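Local structure of protein kinase domain-containing protein (Chaetomium thermophilum, 6Z3U) at residues Asp196-Met201 with Arg381-Asp386; Glu288-Ser293 with Phe349-Ser354. The protein is the kinase subunit of the CDK-activating kinase (CAK) complex and probably transfers phosphate from ATP to serine and threonine residues, including those of the RNA polymerase II tail. All coordinates share one frame; numbering follows the deposited sequence.

Contact 1 of 2, residues Asp196-Met201 with Arg381-Asp386; sequences DIKAWM and RWWRTD
Lys198 carries most of this contact, its chain running from helix 194-213 between two consecutive tryptophans to the carbonyls of Trp382 and later residues. CB lies 3.9 Å from Trp382 CZ2, against the six-membered part of the indole. With CG anti to the backbone N, the chain is directed past Trp383, and Lys198 CG comes 3.6 Å from Trp383 CE3 as the two side chains slide by in opposite directions. CD continues beside the carbonyl of Trp382, and the bend at chi3 (-70°) then sets CE over one face of the indole, 3.7 Å from the centroid of the five-membered ring: a CH-pi contact. At the tip, NZ donates to Trp382 O at 2.7 Å, the C=O...N angle of 170° placing the donor nearly along the carbonyl axis. NZ also stands 4.3 Å from the centroid of the Trp382 five-membered ring and 26° off its normal, a cation-pi interaction, and it bonds further to Pro387 O. Met201 CB meets the edges of both indoles, 3.6 Å from Trp383 CH2, while Ile197 CG2 reaches the edge of Trp382. The Trp383 indole is tethered separately by NE1 to Met377 O. An alanine in place of Trp382 would remove the ring face under Lys198 CE and would probably leave the lysine chain less well fixed. Trp382 also meets Phe286 of helix 276-291 and Leu359 of helix 353-363, so the short, weakly bonded helix 381-384 is wedged among three helices of the C-terminal lobe.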
loop_
_atom_site.group_PDB
_atom_site.type_symbol
_atom_site.label_atom_id
_atom_site.label_comp_id
_atom_site.label_asym_id
_atom_site.label_seq_id
_atom_site.Cartn_x
_atom_site.Cartn_y
_atom_site.Cartn_z
ATOM N N ASP B 196 -9.312 6.820 -31.666
ATOM C CA ASP B 196 -9.828 6.159 -30.472
ATOM C C ASP B 196 -8.711 5.467 -29.701
ATOM O O ASP B 196 -8.692 5.492 -28.465
ATOM C CB ASP B 196 -10.915 5.162 -30.862
ATOM C CG ASP B 196 -12.074 5.826 -31.571
ATOM O OD1 ASP B 196 -12.482 6.920 -31.128
ATOM O OD2 ASP B 196 -12.567 5.267 -32.574
ATOM N N ILE B 197 -7.776 4.836 -30.413
ATOM C CA ILE B 197 -6.621 4.245 -29.747
ATOM C C ILE B 197 -5.878 5.310 -28.953
ATOM O O ILE B 197 -5.481 5.087 -27.802
ATOM C CB ILE B 197 -5.707 3.559 -30.780
ATOM C CG1 ILE B 197 -6.468 2.428 -31.480
ATOM C CG2 ILE B 197 -4.439 3.035 -30.111
ATOM C CD1 ILE B 197 -5.678 1.737 -32.574
ATOM N N LYS B 198 -5.675 6.484 -29.555
ATOM C CA LYS B 198 -4.967 7.560 -28.869
ATOM C C LYS B 198 -5.719 8.007 -27.620
ATOM O O LYS B 198 -5.102 8.370 -26.612
ATOM C CB LYS B 198 -4.758 8.738 -29.822
ATOM C CG LYS B 198 -3.960 9.884 -29.219
ATOM C CD LYS B 198 -3.741 11.025 -30.208
ATOM C CE LYS B 198 -2.782 10.636 -31.321
ATOM N NZ LYS B 198 -2.478 11.783 -32.223
ATOM N N ALA B 199 -7.052 7.996 -27.668
ATOM C CA ALA B 199 -7.827 8.392 -26.498
ATOM C C ALA B 199 -7.702 7.364 -25.381
ATOM O O ALA B 199 -7.513 7.724 -24.214
ATOM C CB ALA B 199 -9.292 8.593 -26.879
ATOM N N TRP B 200 -7.806 6.078 -25.721
ATOM C CA TRP B 200 -7.660 5.029 -24.715
ATOM C C TRP B 200 -6.253 5.023 -24.134
ATOM O O TRP B 200 -6.070 5.014 -22.911
ATOM C CB TRP B 200 -7.993 3.670 -25.330
ATOM C CG TRP B 200 -9.455 3.453 -25.583
ATOM C CD1 TRP B 200 -10.496 3.932 -24.841
ATOM C CD2 TRP B 200 -10.039 2.713 -26.661
ATOM N NE1 TRP B 200 -11.691 3.526 -25.384
ATOM C CE2 TRP B 200 -11.437 2.778 -26.504
ATOM C CE3 TRP B 200 -9.514 1.999 -27.743
ATOM C CZ2 TRP B 200 -12.317 2.154 -27.385
ATOM C CZ3 TRP B 200 -10.391 1.383 -28.618
ATOM C CH2 TRP B 200 -11.776 1.464 -28.433
ATOM N N MET B 201 -5.240 5.033 -25.003
ATOM C CA MET B 201 -3.862 5.002 -24.529
ATOM C C MET B 201 -3.559 6.189 -23.624
ATOM O O MET B 201 -2.792 6.064 -22.664
ATOM C CB MET B 201 -2.910 4.981 -25.724
ATOM C CG MET B 201 -2.868 3.654 -26.461
ATOM S SD MET B 201 -2.252 2.308 -25.437
ATOM C CE MET B 201 -0.613 2.908 -25.046
ATOM N N ARG B 381 5.248 13.380 -28.387
ATOM C CA ARG B 381 4.577 14.155 -29.424
ATOM C C ARG B 381 3.318 13.481 -29.955
ATOM O O ARG B 381 2.467 14.164 -30.537
ATOM C CB ARG B 381 5.519 14.411 -30.606
ATOM C CG ARG B 381 6.631 15.414 -30.348
ATOM C CD ARG B 381 6.979 16.171 -31.628
ATOM N NE ARG B 381 8.312 16.771 -31.582
ATOM C CZ ARG B 381 8.597 17.938 -31.005
ATOM N NH1 ARG B 381 9.840 18.401 -31.019
ATOM N NH2 ARG B 381 7.644 18.647 -30.414
ATOM N N TRP B 382 3.180 12.165 -29.777
ATOM C CA TRP B 382 2.052 11.456 -30.376
ATOM C C TRP B 382 0.721 12.062 -29.946
ATOM O O TRP B 382 -0.235 12.099 -30.729
ATOM C CB TRP B 382 2.100 9.978 -30.001
ATOM C CG TRP B 382 1.058 9.159 -30.690
ATOM C CD1 TRP B 382 0.706 9.222 -32.006
ATOM C CD2 TRP B 382 0.212 8.166 -30.094
ATOM N NE1 TRP B 382 -0.297 8.321 -32.271
ATOM C CE2 TRP B 382 -0.618 7.662 -31.113
ATOM C CE3 TRP B 382 0.082 7.654 -28.800
ATOM C CZ2 TRP B 382 -1.567 6.672 -30.879
ATOM C CZ3 TRP B 382 -0.861 6.669 -28.570
ATOM C CH2 TRP B 382 -1.674 6.191 -29.605
ATOM N N TRP B 383 0.633 12.525 -28.697
ATOM C CA TRP B 383 -0.641 13.026 -28.194
ATOM C C TRP B 383 -1.027 14.334 -28.871
ATOM O O TRP B 383 -2.199 14.542 -29.208
ATOM C CB TRP B 383 -0.576 13.213 -26.679
ATOM C CG TRP B 383 -0.031 12.031 -25.949
ATOM C CD1 TRP B 383 1.151 11.962 -25.274
ATOM C CD2 TRP B 383 -0.638 10.741 -25.830
ATOM N NE1 TRP B 383 1.314 10.711 -24.737
ATOM C CE2 TRP B 383 0.229 9.941 -25.064
ATOM C CE3 TRP B 383 -1.833 10.183 -26.295
ATOM C CZ2 TRP B 383 -0.057 8.618 -24.752
ATOM C CZ3 TRP B 383 -2.115 8.869 -25.985
ATOM C CH2 TRP B 383 -1.231 8.100 -25.220
ATOM N N ARG B 384 -0.059 15.225 -29.086
ATOM C CA ARG B 384 -0.319 16.511 -29.720
ATOM C C ARG B 384 -0.181 16.478 -31.239
ATOM O O ARG B 384 -0.398 17.507 -31.887
ATOM C CB ARG B 384 0.609 17.588 -29.131
ATOM C CG ARG B 384 2.084 17.209 -29.001
ATOM C CD ARG B 384 2.748 18.012 -27.884
ATOM N NE ARG B 384 4.058 17.482 -27.508
ATOM C CZ ARG B 384 5.226 18.008 -27.869
ATOM N NH1 ARG B 384 5.277 19.097 -28.627
ATOM N NH2 ARG B 384 6.354 17.439 -27.466
ATOM N N THR B 385 0.163 15.333 -31.820
ATOM C CA THR B 385 0.167 15.165 -33.266
ATOM C C THR B 385 -1.224 14.760 -33.738
ATOM O O THR B 385 -1.925 14.002 -33.062
ATOM C CB THR B 385 1.190 14.110 -33.687
ATOM O OG1 THR B 385 2.516 14.622 -33.493
ATOM C CG2 THR B 385 1.011 13.734 -35.146
ATOM N N ASP B 386 -1.624 15.273 -34.898
ATOM C CA ASP B 386 -2.931 14.939 -35.439
ATOM C C ASP B 386 -2.969 13.474 -35.870
ATOM O O ASP B 386 -1.945 12.909 -36.265
ATOM C CB ASP B 386 -3.266 15.834 -36.627
ATOM C CG ASP B 386 -3.596 17.252 -36.212
ATOM O OD1 ASP B 386 -4.105 17.437 -35.086
ATOM O OD2 ASP B 386 -3.344 18.182 -37.011
#

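Contact 2 of 2, residues Glu288-Ser293 with Phe349-Ser354; sequences ELIIRS and FGAVGS
Glu288 O is gripped by two backbone N-H groups, both weakly: Arg292 N at 2.7 Å and Ser293 N at 3.4 Å from that oxygen. This pairing closes helix 276-291, and Arg292, with a phi of 53°, is the first residue to leave helical geometry. Its guanidinium turns to the end of helix 180-185 and the loop after it: NE bonds to Ile184 O in the helix and NH2 to Val190 O in the loop. Across to 349-354 the contact is wholly apolar, and Ile290 dominates it. Its CG2, anti to the backbone N, comes 3.7 Å from Phe349 CA and meets the phenyl ring at its edge, the two side chains crossing at about a right angle. Ile290 CG2 also reaches Ala351 CB at 4.1 Å, whereas Ile290 CD1, on the other branch, lies 3.8 Å from Val352 CG2. Ile291 adds a second methyl to Phe349: its CG2, 3.7 Å from Phe349 CE1, approaches the ring obliquely. Phe349 is further packed edge-to-face against Phe295 and touches Val357 of helix 353-363. By chain order these elements correspond to the kinase C-lobe, in which the end of the long αF helix (276-291) is joined to the segment entering αH (353-363), after the αG helix and the CMGC insert.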
loop_
_atom_site.group_PDB
_atom_site.type_symbol
_atom_site.label_atom_id
_atom_site.label_comp_id
_atom_site.label_asym_id
_atom_site.label_seq_id
_atom_site.Cartn_x
_atom_site.Cartn_y
_atom_site.Cartn_z
ATOM N N GLU B 288 -1.433 -4.457 -29.078
ATOM C CA GLU B 288 -2.640 -5.259 -29.240
ATOM C C GLU B 288 -3.805 -4.428 -29.761
ATOM O O GLU B 288 -4.647 -4.939 -30.510
ATOM C CB GLU B 288 -3.017 -5.915 -27.914
ATOM C CG GLU B 288 -4.280 -6.743 -27.983
ATOM C CD GLU B 288 -4.398 -7.689 -26.812
ATOM O OE1 GLU B 288 -5.477 -8.298 -26.643
ATOM O OE2 GLU B 288 -3.407 -7.825 -26.059
ATOM N N LEU B 289 -3.884 -3.155 -29.369
ATOM C CA LEU B 289 -4.951 -2.296 -29.874
ATOM C C LEU B 289 -4.819 -2.082 -31.376
ATOM O O LEU B 289 -5.823 -2.045 -32.096
ATOM C CB LEU B 289 -4.938 -0.957 -29.141
ATOM C CG LEU B 289 -5.640 -0.952 -27.784
ATOM C CD1 LEU B 289 -5.196 0.243 -26.957
ATOM C CD2 LEU B 289 -7.147 -0.945 -27.972
ATOM N N ILE B 290 -3.585 -1.953 -31.868
ATOM C CA ILE B 290 -3.376 -1.606 -33.269
ATOM C C ILE B 290 -3.735 -2.777 -34.176
ATOM O O ILE B 290 -4.368 -2.592 -35.223
ATOM C CB ILE B 290 -1.923 -1.145 -33.491
ATOM C CG1 ILE B 290 -1.675 0.182 -32.767
ATOM C CG2 ILE B 290 -1.639 -1.013 -34.977
ATOM C CD1 ILE B 290 -0.221 0.582 -32.690
ATOM N N ILE B 291 -3.333 -3.994 -33.805
ATOM C CA ILE B 291 -3.612 -5.170 -34.619
ATOM C C ILE B 291 -4.825 -5.954 -34.128
ATOM O O ILE B 291 -5.172 -6.980 -34.729
ATOM C CB ILE B 291 -2.381 -6.096 -34.695
ATOM C CG1 ILE B 291 -2.005 -6.630 -33.312
ATOM C CG2 ILE B 291 -1.203 -5.347 -35.285
ATOM C CD1 ILE B 291 -1.076 -7.829 -33.361
ATOM N N ARG B 292 -5.473 -5.512 -33.048
ATOM C CA ARG B 292 -6.667 -6.177 -32.516
ATOM C C ARG B 292 -6.420 -7.663 -32.270
ATOM O O ARG B 292 -7.309 -8.500 -32.453
ATOM C CB ARG B 292 -7.877 -5.975 -33.432
ATOM C CG ARG B 292 -8.555 -4.634 -33.230
ATOM C CD ARG B 292 -9.873 -4.529 -33.979
ATOM N NE ARG B 292 -11.023 -4.821 -33.126
ATOM C CZ ARG B 292 -12.262 -4.397 -33.364
ATOM N NH1 ARG B 292 -13.239 -4.715 -32.529
ATOM N NH2 ARG B 292 -12.525 -3.649 -34.428
ATOM N N SER B 293 -5.201 -7.996 -31.860
ATOM C CA SER B 293 -4.869 -9.337 -31.407
ATOM C C SER B 293 -3.596 -9.251 -30.580
ATOM O O SER B 293 -2.803 -8.318 -30.754
ATOM C CB SER B 293 -4.683 -10.296 -32.592
ATOM O OG SER B 293 -3.379 -10.180 -33.130
ATOM N N PHE B 349 2.379 -1.778 -37.533
ATOM C CA PHE B 349 1.723 -0.887 -36.586
ATOM C C PHE B 349 1.575 0.531 -37.129
ATOM O O PHE B 349 1.309 1.461 -36.361
ATOM C CB PHE B 349 2.495 -0.870 -35.264
ATOM C CG PHE B 349 2.661 -2.230 -34.637
ATOM C CD1 PHE B 349 1.608 -2.837 -33.973
ATOM C CD2 PHE B 349 3.873 -2.899 -34.709
ATOM C CE1 PHE B 349 1.761 -4.085 -33.396
ATOM C CE2 PHE B 349 4.028 -4.147 -34.136
ATOM C CZ PHE B 349 2.972 -4.739 -33.480
ATOM N N GLY B 350 1.728 0.713 -38.440
ATOM C CA GLY B 350 1.676 2.042 -39.027
ATOM C C GLY B 350 0.337 2.740 -38.899
ATOM O O GLY B 350 0.239 3.917 -39.265
ATOM N N ALA B 351 -0.693 2.055 -38.392
ATOM C CA ALA B 351 -2.008 2.676 -38.278
ATOM C C ALA B 351 -1.968 3.943 -37.430
ATOM O O ALA B 351 -2.743 4.875 -37.671
ATOM C CB ALA B 351 -3.008 1.679 -37.690
ATOM N N VAL B 352 -1.079 3.996 -36.430
ATOM C CA VAL B 352 -0.980 5.162 -35.559
ATOM C C VAL B 352 0.025 6.190 -36.065
ATOM O O VAL B 352 0.210 7.232 -35.422
ATOM C CB VAL B 352 -0.599 4.745 -34.122
ATOM C CG1 VAL B 352 -1.732 3.960 -33.484
ATOM C CG2 VAL B 352 0.693 3.930 -34.114
ATOM N N GLY B 353 0.679 5.931 -37.194
ATOM C CA GLY B 353 1.594 6.889 -37.778
ATOM C C GLY B 353 2.990 6.801 -37.202
ATOM O O GLY B 353 3.281 6.051 -36.266
ATOM N N SER B 354 3.879 7.608 -37.783
ATOM C CA SER B 354 5.279 7.573 -37.374
ATOM C C SER B 354 5.421 7.895 -35.893
ATOM O O SER B 354 6.078 7.162 -35.146
ATOM C CB SER B 354 6.095 8.549 -38.221
ATOM O OG SER B 354 5.513 9.841 -38.214
#

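How the contacts relate
Contacts 1 and 2 lie on the same side of the chain's centre, with centres about 12 Å apart, and both segments of contact 2 fall in the chain between those of contact 1. They meet directly at two places. Leu289 of contact 2 inserts among contact 1 residues, its CD2 3.8 Å from Trp200 CE3 and its CD1 3.9 Å from Met201 SD. Separately, Trp382 NE1 of 381-386 stands 3.4 Å from Val352 O of 349-354. Both contacts lie away from the predicted ATP site and from Asp220, the predicted proton acceptor; their place in the C-terminal lobe follows from helices 194-213, 276-291 and 353-363, which they join.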